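HTH hxlR-type domain-containing protein (Enterococcus faecalis, PDB 1Z7U) probably binds DNA as a winged helix-turn-helix transcriptional regulator of the MarR/HxlR type. Local coordinates at the interface of chains A and B. Numbering follows the deposited sequence. Chains: chain A/B, hypothetical protein EF0647.

Contact 1: the interface of chains A and B. Residues chain A 99, 103, 106; chain B 14, 18, 63-65.
A:Phe103 meets B:Leu14 at one edge of its ring, B:Thr18 over the rim of one face and the backbone O of B:Asp63 at another edge, and this is the dense part of the contact. The protein has the winged helix-turn-helix fold of the MarR/HxlR type, in which terminal helices commonly join two subunits; here the long helix 84-110 of chain A lies against helix 8-19 of chain B and its segment 63-65, at the end of the helix that precedes strand 66-71. With CG anti to the backbone N (chi1 -180°), the phenyl ring of A:Phe103 stands out from its helix toward chain B. B:Leu14 crosses it at about a right angle and sets methyl CD1 at the ring edge, in plane, 3.5 Å from CD2 of A:Phe103. B:Thr18 comes tip to tip, its methyl CG2 above the rim of the ring face rather than in its plane, 3.7 Å from CE2 of A:Phe103. A flat apolar ring offers an edge to the leucine methyl and a face to the threonine methyl. Across the ring from B:Leu14, the backbone O of B:Asp63 stands beside the rim, somewhat out of plane, on the face where B:Thr18 lies, 3.2 Å from CE1 of A:Phe103. The carboxylate plane of B:Asp63 is turned 82° from the ring. Its OD1 lies 3.8 Å from CZ of A:Phe103; oxygens at the rim may be favoured by the weakly positive ring hydrogens. One helical turn earlier, A:Trp99 meets B:Leu65 with the far end of its indole: CZ2 lies 3.4 Å from the methyl CD2 of B:Leu65.

Packing is looser around A:Lys106, one turn further along the helix. Its long chain, bent at chi2, carries the amine NZ over B:Gly64, 3.7 Å from CA, a contact without a polar bond. Glycine, lacking a side chain and here with a positive phi of 66°, lets the loop turn beneath the lysine tip, and the flexible lysine suits this peripheral place.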
# COMPACT_ATOMS: atom_id res chain seq x y z
N TRP A 99 -8.49 -4.22 2.15
CA TRP A 99 -9.14 -3.62 1.00
C TRP A 99 -9.27 -4.59 -0.20
O TRP A 99 -10.37 -4.76 -0.75
CB TRP A 99 -8.44 -2.32 0.57
CG TRP A 99 -9.37 -1.51 -0.22
CD1 TRP A 99 -10.24 -0.58 0.25
CD2 TRP A 99 -9.60 -1.61 -1.63
NE1 TRP A 99 -10.98 -0.07 -0.78
CE2 TRP A 99 -10.61 -0.68 -1.95
CE3 TRP A 99 -9.05 -2.38 -2.66
CZ2 TRP A 99 -11.08 -0.52 -3.24
CZ3 TRP A 99 -9.51 -2.20 -3.95
CH2 TRP A 99 -10.52 -1.28 -4.23
N PHE A 103 -12.73 -6.08 -1.97
CA PHE A 103 -12.93 -5.82 -3.38
C PHE A 103 -13.02 -7.08 -4.23
O PHE A 103 -13.94 -7.21 -5.04
CB PHE A 103 -11.82 -4.89 -3.87
CG PHE A 103 -11.91 -4.54 -5.31
CD1 PHE A 103 -12.88 -3.67 -5.77
CD2 PHE A 103 -11.00 -5.06 -6.22
CE1 PHE A 103 -12.96 -3.33 -7.13
CE2 PHE A 103 -11.06 -4.73 -7.55
CZ PHE A 103 -12.04 -3.86 -8.01
N LYS A 106 -16.38 -8.79 -3.69
CA LYS A 106 -17.43 -8.08 -4.40
C LYS A 106 -17.44 -8.48 -5.88
O LYS A 106 -18.51 -8.73 -6.45
CB LYS A 106 -17.24 -6.57 -4.26
CG LYS A 106 -18.28 -5.70 -4.97
CD LYS A 106 -17.63 -4.43 -5.53
CE LYS A 106 -18.62 -3.28 -5.65
NZ LYS A 106 -17.96 -2.07 -6.26
N LEU B 14 -3.95 -6.63 -5.93
CA LEU B 14 -5.27 -6.25 -6.44
C LEU B 14 -5.62 -4.82 -6.05
O LEU B 14 -6.11 -4.06 -6.88
CB LEU B 14 -6.35 -7.19 -5.91
CG LEU B 14 -7.54 -7.67 -6.74
CD1 LEU B 14 -8.77 -7.69 -5.88
CD2 LEU B 14 -7.79 -6.93 -8.07
N THR B 18 -5.93 -1.21 -8.86
CA THR B 18 -7.06 -0.31 -9.02
C THR B 18 -6.65 1.16 -9.08
O THR B 18 -7.39 1.99 -9.61
CB THR B 18 -8.19 -0.51 -7.95
OG1 THR B 18 -7.78 0.02 -6.68
CG2 THR B 18 -8.56 -1.96 -7.81
N ASP B 63 -14.78 0.32 -10.47
CA ASP B 63 -14.07 -0.32 -9.36
C ASP B 63 -14.62 0.07 -7.98
O ASP B 63 -14.03 -0.31 -6.96
CB ASP B 63 -12.57 -0.02 -9.43
CG ASP B 63 -11.86 -0.79 -10.55
OD1 ASP B 63 -12.43 -1.74 -11.11
OD2 ASP B 63 -10.71 -0.44 -10.85
N GLY B 64 -15.73 0.82 -7.96
CA GLY B 64 -16.38 1.29 -6.73
C GLY B 64 -15.61 2.30 -5.88
O GLY B 64 -15.87 2.43 -4.69
N LEU B 65 -14.67 3.02 -6.49
CA LEU B 65 -13.86 3.99 -5.75
C LEU B 65 -14.48 5.39 -5.81
O LEU B 65 -14.26 6.21 -4.91
CB LEU B 65 -12.44 4.07 -6.31
CG LEU B 65 -11.54 2.85 -6.31
CD1 LEU B 65 -10.25 3.18 -7.06
CD2 LEU B 65 -11.24 2.42 -4.89

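Contact 2: the interface of chains A and B. Residues chain A 15, 18, 63, 65, 85, 89; chain B 96, 99-100, 103.
B:Trp99 lays its indole against A:Leu89 and A:Ala15, forming with B:Leu96 the apolar centre of this subunit interface. A:Leu89 crosses the indole at about a right angle: its CB sits over the five-membered ring, 4.0 Å from the centroid, in a CH-pi contact, while CD2 lies above the same ring system. With CG anti to the backbone N (chi1 -158°), the indole of B:Trp99 points away from its helix toward chain A. The small A:Ala15 suits the close approach of two helices, its CB resting 3.6 Å from CD2 of B:Leu96 and near the backbone of B:Gly100, which has no side chain to intervene.

Farther out, A:Thr18 holds its methyl CG2 over the rim of the B:Phe103 ring, 3.9 Å from CZ. The hydroxyl OG1 of A:Thr18 donates to the O of A:Ala15 at 2.7 Å, in the carbonyl plane, which would help to hold its rotation.

At the polar rim, the indole NE1 of B:Trp99 donates to the backbone O of A:Glu85 at 2.8 Å. The bond is bent, 139° at the hydrogen; the donor lies above the carbonyl plane, off the lone pairs, and the O is tilted 27° from the indole plane. The carboxylate OE1 of A:Glu85 also comes near NE1 of B:Trp99, at 3.3 Å. Tryptophan suits this place because it combines a broad apolar surface with one N-H, anchoring the long helix of one subunit to its partner in what is likely the functional dimer.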
# COMPACT_ATOMS: atom_id res chain seq x y z
N ALA A 15 8.32 3.22 -0.39
CA ALA A 15 7.84 2.31 0.65
C ALA A 15 7.70 0.86 0.13
O ALA A 15 8.19 -0.07 0.78
CB ALA A 15 6.51 2.82 1.23
N THR A 18 10.91 -1.30 -0.41
CA THR A 18 11.51 -1.94 0.78
C THR A 18 10.90 -3.32 1.12
O THR A 18 11.45 -4.07 1.95
CB THR A 18 11.44 -1.04 2.03
OG1 THR A 18 10.09 -0.95 2.51
CG2 THR A 18 11.97 0.34 1.73
N ASP A 63 17.08 -1.24 5.55
CA ASP A 63 15.95 -0.36 5.28
C ASP A 63 15.22 0.06 6.55
O ASP A 63 14.37 0.95 6.50
CB ASP A 63 14.97 -1.04 4.31
CG ASP A 63 15.52 -1.13 2.90
OD1 ASP A 63 16.52 -0.43 2.61
OD2 ASP A 63 14.98 -1.89 2.07
N LEU A 65 13.53 -2.12 8.77
CA LEU A 65 12.29 -2.88 9.01
C LEU A 65 12.50 -4.01 10.01
O LEU A 65 11.56 -4.41 10.69
CB LEU A 65 11.77 -3.47 7.71
CG LEU A 65 11.31 -2.57 6.58
CD1 LEU A 65 11.13 -3.41 5.33
CD2 LEU A 65 10.01 -1.91 6.99
N GLU A 85 9.00 0.81 12.84
CA GLU A 85 8.63 1.08 11.44
C GLU A 85 8.25 -0.21 10.71
O GLU A 85 7.42 -0.18 9.80
CB GLU A 85 9.73 1.82 10.69
CG GLU A 85 10.04 3.23 11.19
CD GLU A 85 8.85 4.18 11.16
OE1 GLU A 85 7.91 3.98 10.37
OE2 GLU A 85 8.86 5.18 11.93
N LEU A 89 4.67 -0.66 8.87
CA LEU A 89 4.50 -1.07 7.47
C LEU A 89 3.64 -2.33 7.37
O LEU A 89 2.79 -2.45 6.49
CB LEU A 89 5.84 -1.28 6.77
CG LEU A 89 5.84 -1.56 5.25
CD1 LEU A 89 5.07 -0.52 4.42
CD2 LEU A 89 7.28 -1.61 4.77
N LEU B 96 0.90 3.79 3.80
CA LEU B 96 2.02 3.39 2.97
C LEU B 96 2.88 4.61 2.59
O LEU B 96 4.09 4.59 2.77
CB LEU B 96 1.47 2.72 1.70
CG LEU B 96 2.01 1.43 1.08
CD1 LEU B 96 1.87 1.49 -0.45
CD2 LEU B 96 3.43 1.04 1.50
N TRP B 99 5.00 6.06 5.39
CA TRP B 99 6.13 5.22 5.60
C TRP B 99 7.25 5.57 4.62
O TRP B 99 8.40 5.71 5.03
CB TRP B 99 5.71 3.74 5.52
CG TRP B 99 6.69 2.93 6.23
CD1 TRP B 99 6.62 2.49 7.55
CD2 TRP B 99 7.95 2.50 5.72
NE1 TRP B 99 7.78 1.81 7.86
CE2 TRP B 99 8.61 1.81 6.76
CE3 TRP B 99 8.59 2.62 4.48
CZ2 TRP B 99 9.88 1.25 6.59
CZ3 TRP B 99 9.84 2.06 4.31
CH2 TRP B 99 10.48 1.39 5.36
N GLY B 100 6.93 5.73 3.34
CA GLY B 100 7.95 6.11 2.35
C GLY B 100 8.56 7.47 2.66
O GLY B 100 9.75 7.71 2.43
N PHE B 103 11.03 7.24 5.53
CA PHE B 103 12.18 6.54 4.99
C PHE B 103 13.08 7.48 4.18
O PHE B 103 14.29 7.52 4.41
CB PHE B 103 11.67 5.37 4.14
CG PHE B 103 12.75 4.55 3.48
CD1 PHE B 103 13.52 3.66 4.23
CD2 PHE B 103 12.98 4.65 2.11
CE1 PHE B 103 14.51 2.90 3.64
CE2 PHE B 103 13.99 3.88 1.50
CZ PHE B 103 14.74 3.00 2.27

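The C-alpha centres of contact 1 and contact 2 lie about 24 Å apart, on opposite flanks of one two-fold symmetric interface. A:Trp99 and A:Phe103 in contact 1 correspond to B:Trp99 and B:Phe103 in contact 2, and B:Thr18, B:Asp63 and B:Leu65 to A:Thr18, A:Asp63 and A:Leu65. The two thus describe overlapping parts of one repeated arrangement: contact 1 extends it outward to A:Lys106, contact 2 inward to B:Leu96 and A:Leu89. Each long C-terminal helix bears on the partner's N-terminal helix and segment 63-65. Such coupling could fix the spacing of the two winged helix-turn-helix units, as expected for a dimeric DNA-binding regulator.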